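Long-range contact in E3 ubiquitin-protein ligase HERC2 (Homo sapiens, PDB 4L1M), which is an E3 ubiquitin-protein ligase that probably promotes transfer of ubiquitin to substrates through its HECT domain: residues G234-G246 and G294-E306. Sequence-based numbering, arbitrary orientation.
Sequences GDYGKLGRGGSDG and GTEEHVRYPKLLE
This contact joins two neighbouring blades of the RCC1-like seven-bladed beta-propeller, at the surface of the domain. Residues 234-246 belong to the glycine-rich loop between strands 228-232 and 250-252 of one blade. Residues 294-306 include strand 299-300, turn a corner at Tyr301 and continue as strand 302-304, an outermost strand of the next blade.

Arg300 makes the largest share of the contact, with both its backbone and its side chain. Arg300 O accepts a hydrogen bond from Gly242 N at 3.0 Å. The donor lies above the carbonyl plane. Arg300 CG is anti to its own carbonyl carbon (chi1 -61°), and the chain is extended from there to NE. This lays the side chain along the loop and brings Arg300 NH1 within 3.0 Å of Gly243 O, where it donates a hydrogen bond. The oxygen meets the guanidinium at its edge, near its plane, while Tyr236 O lies over one face of the group. Two bonds thus clamp Arg300 to consecutive glycines. Gly237 CA packs 3.9 Å from Arg300 CG. Gly237 also begins a type I turn that ends at Gly240.

At one end of the contact, the edge of Tyr236 points at the face of His298 in a T-shaped stack. The ring planes stand at 65°. Tyr236 CD1 sits over the centre of the imidazole, 3.4 Å from His298 CE1. His298 ND1 is hydrogen-bonded to Gly286 N of its own blade, which would limit rotation of the ring.

At the other end, the Tyr301 ring lies against the 240-242 backbone and also makes a cation-pi contact with Lys255. Pro302 CD touches Gly240 O at 3.5 Å. Gly242 CA makes a CH-pi contact over the Tyr301 ring, 3.9 Å from its centroid.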
loop_
_atom_site.group_PDB
_atom_site.type_symbol
_atom_site.label_atom_id
_atom_site.label_comp_id
_atom_site.label_asym_id
_atom_site.label_seq_id
_atom_site.Cartn_x
_atom_site.Cartn_y
_atom_site.Cartn_z
ATOM N N GLY A 234 -3.426 -15.699 10.610
ATOM C CA GLY A 234 -3.363 -16.727 9.581
ATOM C C GLY A 234 -4.659 -17.043 8.866
ATOM O O GLY A 234 -4.666 -17.824 7.914
ATOM N N ASP A 235 -5.756 -16.462 9.312
ATOM C CA ASP A 235 -7.067 -16.683 8.694
ATOM C C ASP A 235 -7.010 -16.570 7.163
ATOM O O ASP A 235 -6.318 -15.715 6.609
ATOM C CB ASP A 235 -8.108 -15.672 9.245
ATOM C CG ASP A 235 -8.624 -16.029 10.645
ATOM O OD1 ASP A 235 -8.265 -17.118 11.174
ATOM O OD2 ASP A 235 -9.434 -15.239 11.196
ATOM N N TYR A 236 -7.748 -17.467 6.512
ATOM C CA TYR A 236 -7.883 -17.529 5.042
ATOM C C TYR A 236 -6.595 -17.911 4.324
ATOM O O TYR A 236 -6.520 -17.821 3.105
ATOM C CB TYR A 236 -8.461 -16.220 4.472
ATOM C CG TYR A 236 -9.772 -15.844 5.113
ATOM C CD1 TYR A 236 -10.927 -16.538 4.810
ATOM C CD2 TYR A 236 -9.851 -14.804 6.050
ATOM C CE1 TYR A 236 -12.139 -16.223 5.437
ATOM C CE2 TYR A 236 -11.055 -14.460 6.673
ATOM C CZ TYR A 236 -12.191 -15.171 6.368
ATOM O OH TYR A 236 -13.377 -14.848 6.933
ATOM N N GLY A 237 -5.588 -18.346 5.082
ATOM C CA GLY A 237 -4.289 -18.733 4.520
ATOM C C GLY A 237 -3.477 -17.612 3.912
ATOM O O GLY A 237 -2.572 -17.858 3.131
ATOM N N LYS A 238 -3.807 -16.375 4.264
ATOM C CA LYS A 238 -3.083 -15.216 3.773
ATOM C C LYS A 238 -1.601 -15.178 4.101
ATOM O O LYS A 238 -0.895 -14.391 3.511
ATOM C CB LYS A 238 -3.743 -13.916 4.239
ATOM C CG LYS A 238 -3.823 -13.701 5.749
ATOM C CD LYS A 238 -4.663 -12.453 6.039
ATOM C CE LYS A 238 -4.759 -12.137 7.510
ATOM N NZ LYS A 238 -5.695 -13.061 8.221
ATOM N N LEU A 239 -1.110 -16.003 5.018
ATOM C CA LEU A 239 0.332 -16.059 5.308
ATOM C C LEU A 239 1.069 -16.850 4.261
ATOM O O LEU A 239 2.288 -16.698 4.123
ATOM C CB LEU A 239 0.639 -16.657 6.691
ATOM C CG LEU A 239 0.066 -15.877 7.865
ATOM C CD1 LEU A 239 0.367 -16.595 9.176
ATOM C CD2 LEU A 239 0.579 -14.432 7.908
ATOM N N GLY A 240 0.348 -17.686 3.528
ATOM C CA GLY A 240 0.937 -18.439 2.410
ATOM C C GLY A 240 1.543 -19.798 2.734
ATOM O O GLY A 240 2.284 -20.338 1.912
ATOM N N ARG A 241 1.251 -20.363 3.905
ATOM C CA ARG A 241 1.810 -21.667 4.277
ATOM C C ARG A 241 0.717 -22.694 4.616
ATOM O O ARG A 241 0.908 -23.553 5.445
ATOM C CB ARG A 241 2.770 -21.524 5.471
ATOM C CG ARG A 241 4.085 -20.794 5.196
ATOM C CD ARG A 241 4.932 -20.693 6.468
ATOM N NE ARG A 241 4.413 -19.667 7.370
ATOM C CZ ARG A 241 4.566 -18.353 7.189
ATOM N NH1 ARG A 241 5.242 -17.896 6.146
ATOM N NH2 ARG A 241 4.051 -17.475 8.072
ATOM N N GLY A 242 -0.430 -22.602 3.965
ATOM C CA GLY A 242 -1.536 -23.520 4.216
ATOM C C GLY A 242 -2.317 -23.217 5.492
ATOM O O GLY A 242 -1.895 -22.434 6.337
ATOM N N GLY A 243 -3.475 -23.853 5.617
ATOM C CA GLY A 243 -4.283 -23.764 6.800
ATOM C C GLY A 243 -4.621 -22.348 7.203
ATOM O O GLY A 243 -4.770 -21.443 6.369
ATOM N N SER A 244 -4.764 -22.153 8.499
ATOM C CA SER A 244 -5.081 -20.847 8.990
ATOM C C SER A 244 -4.397 -20.479 10.314
ATOM O O SER A 244 -4.849 -19.599 10.997
ATOM C CB SER A 244 -6.596 -20.744 9.090
ATOM O OG SER A 244 -7.109 -21.731 9.923
ATOM N N ASP A 245 -3.272 -21.113 10.633
ATOM C CA ASP A 245 -2.504 -20.790 11.847
ATOM C C ASP A 245 -1.749 -19.475 11.672
ATOM O O ASP A 245 -1.198 -19.200 10.607
ATOM C CB ASP A 245 -1.481 -21.896 12.149
ATOM C CG ASP A 245 -2.114 -23.154 12.705
ATOM O OD1 ASP A 245 -3.343 -23.170 12.945
ATOM O OD2 ASP A 245 -1.377 -24.145 12.897
ATOM N N GLY A 246 -1.734 -18.662 12.708
ATOM C CA GLY A 246 -0.976 -17.421 12.692
ATOM C C GLY A 246 0.437 -17.641 13.176
ATOM O O GLY A 246 0.805 -18.742 13.597
ATOM N N GLY A 294 -10.559 -16.196 -10.677
ATOM C CA GLY A 294 -11.794 -16.562 -11.382
ATOM C C GLY A 294 -12.858 -17.290 -10.560
ATOM O O GLY A 294 -13.952 -17.550 -11.050
ATOM N N THR A 295 -12.524 -17.668 -9.332
ATOM C CA THR A 295 -13.516 -18.202 -8.367
ATOM C C THR A 295 -13.283 -17.541 -7.027
ATOM O O THR A 295 -12.344 -16.786 -6.889
ATOM C CB THR A 295 -13.420 -19.730 -8.177
ATOM O OG1 THR A 295 -12.164 -20.051 -7.562
ATOM C CG2 THR A 295 -13.573 -20.450 -9.516
ATOM N N GLU A 296 -14.149 -17.824 -6.054
ATOM C CA GLU A 296 -14.097 -17.177 -4.727
ATOM C C GLU A 296 -13.554 -18.109 -3.627
ATOM O O GLU A 296 -13.636 -17.787 -2.446
ATOM C CB GLU A 296 -15.486 -16.652 -4.361
ATOM C CG GLU A 296 -15.959 -15.572 -5.315
ATOM C CD GLU A 296 -17.390 -15.123 -5.068
ATOM O OE1 GLU A 296 -18.312 -15.998 -5.105
ATOM O OE2 GLU A 296 -17.598 -13.886 -4.860
ATOM N N GLU A 297 -12.992 -19.253 -4.015
ATOM C CA GLU A 297 -12.327 -20.137 -3.070
ATOM C C GLU A 297 -11.148 -19.371 -2.419
ATOM O O GLU A 297 -10.401 -18.626 -3.092
ATOM C CB GLU A 297 -11.821 -21.423 -3.774
ATOM C CG GLU A 297 -12.241 -22.739 -3.105
ATOM N N HIS A 298 -10.993 -19.535 -1.113
ATOM C CA HIS A 298 -9.789 -19.070 -0.428
ATOM C C HIS A 298 -8.628 -19.856 -1.007
ATOM O O HIS A 298 -8.786 -21.014 -1.375
ATOM C CB HIS A 298 -9.864 -19.324 1.074
ATOM C CG HIS A 298 -11.134 -18.848 1.705
ATOM N ND1 HIS A 298 -11.657 -17.609 1.456
ATOM C CD2 HIS A 298 -11.983 -19.447 2.572
ATOM C CE1 HIS A 298 -12.771 -17.453 2.141
ATOM N NE2 HIS A 298 -12.995 -18.558 2.826
ATOM N N VAL A 299 -7.467 -19.228 -1.091
ATOM C CA VAL A 299 -6.285 -19.851 -1.634
ATOM C C VAL A 299 -5.204 -19.717 -0.584
ATOM O O VAL A 299 -4.848 -18.607 -0.215
ATOM C CB VAL A 299 -5.859 -19.161 -2.948
ATOM C CG1 VAL A 299 -4.488 -19.654 -3.407
ATOM C CG2 VAL A 299 -6.928 -19.377 -4.033
ATOM N N ARG A 300 -4.677 -20.848 -0.126
ATOM C CA ARG A 300 -3.854 -20.859 1.071
ATOM C C ARG A 300 -2.357 -20.965 0.824
ATOM O O ARG A 300 -1.565 -20.943 1.757
ATOM C CB ARG A 300 -4.351 -21.945 1.997
ATOM C CG ARG A 300 -5.790 -21.692 2.410
ATOM C CD ARG A 300 -6.351 -22.788 3.297
ATOM N NE ARG A 300 -7.767 -22.546 3.473
ATOM C CZ ARG A 300 -8.298 -21.796 4.438
ATOM N NH1 ARG A 300 -7.544 -21.229 5.382
ATOM N NH2 ARG A 300 -9.599 -21.616 4.466
ATOM N N TYR A 301 -1.977 -21.045 -0.452
ATOM C CA TYR A 301 -0.597 -20.875 -0.878
ATOM C C TYR A 301 -0.546 -19.926 -2.054
ATOM O O TYR A 301 -1.459 -19.903 -2.854
ATOM C CB TYR A 301 -0.034 -22.191 -1.313
ATOM C CG TYR A 301 -0.033 -23.250 -0.243
ATOM C CD1 TYR A 301 1.017 -23.347 0.683
ATOM C CD2 TYR A 301 -1.038 -24.201 -0.190
ATOM C CE1 TYR A 301 1.047 -24.366 1.628
ATOM C CE2 TYR A 301 -1.010 -25.206 0.757
ATOM C CZ TYR A 301 0.030 -25.280 1.658
ATOM O OH TYR A 301 0.033 -26.269 2.601
ATOM N N PRO A 302 0.538 -19.162 -2.193
ATOM C CA PRO A 302 0.677 -18.248 -3.328
ATOM C C PRO A 302 0.378 -18.912 -4.650
ATOM O O PRO A 302 0.880 -19.979 -4.906
ATOM C CB PRO A 302 2.156 -17.859 -3.275
ATOM C CG PRO A 302 2.480 -17.934 -1.822
ATOM C CD PRO A 302 1.766 -19.197 -1.393
ATOM N N LYS A 303 -0.456 -18.288 -5.459
ATOM C CA LYS A 303 -0.877 -18.867 -6.723
ATOM C C LYS A 303 -0.665 -17.845 -7.838
ATOM O O LYS A 303 -1.019 -16.677 -7.684
ATOM C CB LYS A 303 -2.335 -19.258 -6.648
ATOM C CG LYS A 303 -2.901 -19.824 -7.925
ATOM C CD LYS A 303 -4.395 -20.035 -7.793
ATOM C CE LYS A 303 -4.863 -21.275 -8.525
ATOM N NZ LYS A 303 -4.810 -21.092 -9.996
ATOM N N LEU A 304 -0.044 -18.285 -8.931
ATOM C CA LEU A 304 0.213 -17.427 -10.055
ATOM C C LEU A 304 -1.095 -16.923 -10.641
ATOM O O LEU A 304 -2.009 -17.701 -10.909
ATOM C CB LEU A 304 1.024 -18.185 -11.143
ATOM C CG LEU A 304 1.386 -17.419 -12.439
ATOM C CD1 LEU A 304 2.195 -16.171 -12.144
ATOM C CD2 LEU A 304 2.157 -18.303 -13.402
ATOM N N LEU A 305 -1.156 -15.619 -10.877
ATOM C CA LEU A 305 -2.345 -14.978 -11.454
ATOM C C LEU A 305 -2.314 -15.093 -12.986
ATOM O O LEU A 305 -1.695 -14.284 -13.672
ATOM C CB LEU A 305 -2.393 -13.530 -10.973
ATOM C CG LEU A 305 -3.681 -12.746 -11.151
ATOM C CD1 LEU A 305 -4.856 -13.471 -10.541
ATOM C CD2 LEU A 305 -3.546 -11.388 -10.499
ATOM N N GLU A 306 -2.962 -16.136 -13.507
ATOM C CA GLU A 306 -2.822 -16.527 -14.924
ATOM C C GLU A 306 -3.302 -15.430 -15.886
ATOM O O GLU A 306 -2.720 -15.229 -16.952
ATOM C CB GLU A 306 -3.536 -17.868 -15.233
ATOM C CG GLU A 306 -2.867 -19.145 -14.672
ATOM C CD GLU A 306 -3.504 -20.461 -15.164
#